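Local coordinates for pantothenate synthetase (PDB 3N8H) that catalyses the ATP-dependent condensation of (R)-pantoate with beta-alanine to give pantothenate, by way of a pantoyl-adenylate intermediate, at the interface of chains A and B. Numbering follows the deposited sequence. Chains: chain A/B, Pantothenate synthetase.

The interface of chains A and B. Residues chain A 105-108, 110; chain B 110-112.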
loop_
_atom_site.group_PDB
_atom_site.type_symbol
_atom_site.label_atom_id
_atom_site.label_comp_id
_atom_site.label_asym_id
_atom_site.label_seq_id
_atom_site.Cartn_x
_atom_site.Cartn_y
_atom_site.Cartn_z
ATOM N N ASN A 105 11.064 5.045 4.983
ATOM C CA ASN A 105 9.820 4.309 5.163
ATOM C C ASN A 105 8.668 5.251 5.472
ATOM O O ASN A 105 8.198 5.304 6.597
ATOM C CB ASN A 105 9.978 3.256 6.277
ATOM C CG ASN A 105 8.838 2.250 6.309
ATOM O OD1 ASN A 105 8.204 1.975 5.299
ATOM N ND2 ASN A 105 8.594 1.675 7.482
ATOM N N LEU A 106 8.202 5.968 4.454
ATOM C CA LEU A 106 7.266 7.075 4.646
ATOM C C LEU A 106 5.811 6.638 4.463
ATOM O O LEU A 106 4.929 7.144 5.143
ATOM C CB LEU A 106 7.592 8.227 3.697
ATOM C CG LEU A 106 8.961 8.901 3.832
ATOM C CD1 LEU A 106 8.948 10.174 3.041
ATOM C CD2 LEU A 106 9.334 9.168 5.303
ATOM N N LEU A 107 5.575 5.709 3.536
ATOM C CA LEU A 107 4.226 5.159 3.290
ATOM C C LEU A 107 4.226 3.658 3.551
ATOM O O LEU A 107 4.995 2.911 2.930
ATOM C CB LEU A 107 3.795 5.414 1.840
ATOM C CG LEU A 107 3.705 6.871 1.387
ATOM C CD1 LEU A 107 3.303 6.917 -0.104
ATOM C CD2 LEU A 107 2.741 7.658 2.255
ATOM N N ARG A 108 3.370 3.217 4.461
ATOM C CA ARG A 108 3.429 1.847 4.931
ATOM C C ARG A 108 2.081 1.188 4.795
ATOM O O ARG A 108 1.047 1.831 4.984
ATOM C CB ARG A 108 3.829 1.809 6.417
ATOM C CG ARG A 108 5.197 2.383 6.699
ATOM C CD ARG A 108 5.240 2.919 8.088
ATOM N NE ARG A 108 6.337 3.854 8.267
ATOM C CZ ARG A 108 6.933 4.071 9.431
ATOM N NH1 ARG A 108 6.527 3.411 10.510
ATOM N NH2 ARG A 108 7.928 4.939 9.518
ATOM N N GLU A 110 -0.492 -1.020 6.521
ATOM C CA GLU A 110 -0.828 -1.286 7.918
ATOM C C GLU A 110 -1.951 -2.306 7.936
ATOM O O GLU A 110 -3.020 -2.054 7.383
ATOM C CB GLU A 110 -1.345 0.006 8.555
ATOM C CG GLU A 110 -1.164 0.124 10.041
ATOM C CD GLU A 110 0.288 0.317 10.441
ATOM O OE1 GLU A 110 0.856 1.406 10.180
ATOM O OE2 GLU A 110 0.857 -0.627 11.026
ATOM N N GLU B 110 -0.636 3.791 5.408
ATOM C CA GLU B 110 -0.436 4.732 6.517
ATOM C C GLU B 110 0.726 5.687 6.213
ATOM O O GLU B 110 1.867 5.258 6.098
ATOM C CB GLU B 110 -0.143 3.960 7.801
ATOM C CG GLU B 110 -0.266 4.790 9.065
ATOM C CD GLU B 110 -1.617 5.491 9.177
ATOM O OE1 GLU B 110 -2.652 4.879 8.823
ATOM O OE2 GLU B 110 -1.638 6.655 9.623
ATOM N N PRO B 111 0.438 6.988 6.059
ATOM C CA PRO B 111 1.496 7.955 5.784
ATOM C C PRO B 111 2.223 8.369 7.070
ATOM O O PRO B 111 1.611 8.791 8.047
ATOM C CB PRO B 111 0.732 9.135 5.177
ATOM C CG PRO B 111 -0.590 9.076 5.895
ATOM C CD PRO B 111 -0.898 7.600 6.002
ATOM N N LYS B 112 3.541 8.231 7.063
ATOM C CA LYS B 112 4.351 8.647 8.202
ATOM C C LYS B 112 5.375 9.642 7.720
ATOM O O LYS B 112 6.534 9.280 7.452
ATOM C CB LYS B 112 5.066 7.449 8.827
ATOM C CG LYS B 112 4.377 6.878 10.063
ATOM C CD LYS B 112 3.190 5.994 9.713
ATOM C CE LYS B 112 2.725 5.172 10.923
ATOM N NZ LYS B 112 2.258 6.024 12.057
#
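B:Lys112 lays the aliphatic part of its side chain across A:Arg108 at about a right angle, its CG centred over one face of the guanidinium, 3.8 Å from CZ of A:Arg108. A:Asn105 fixes the rotation of that plate: its carbonyl O lies in the guanidinium plane and accepts from both NE (2.9 Å) and NH2 (3.0 Å) of A:Arg108, while its amide ND2 sits over the rim of the opposite face. The arginine is thus held flat between its own chain and the partner's lysine. B:Lys112 bends at chi2 (79°) and again at its end; its terminal NZ lies 5.2 Å from A:Arg108 NH1, and the contact is made by methylenes, which probably limits the repulsion of two likely positive groups.

Next to this packing the backbones pair antiparallel. A:Arg108 and B:Glu110 bond reciprocally, B:Glu110 N to A:Arg108 O at 2.6 Å being almost straight, and B:Lys112 N extends the pairing to A:Leu106 O. On the other side of the paired strands, A:Leu107 sets CD2 against CA and CB of B:Pro111. A:Glu110 OE1 touches CB and CG of B:Glu110, the CG contact resting on a chi1 of -165° that swings CG away from the backbone N; the two carboxylates remain apart, their OE1 atoms separated by 5.1 Å.

Strand 107-111 of each subunit, ahead of helix 114-117, pairs with its two-fold mate in an antiparallel sheet across the homodimer interface; the centre of this contact lies about 26 Å from A:His39, the active-site proton donor expected for the family.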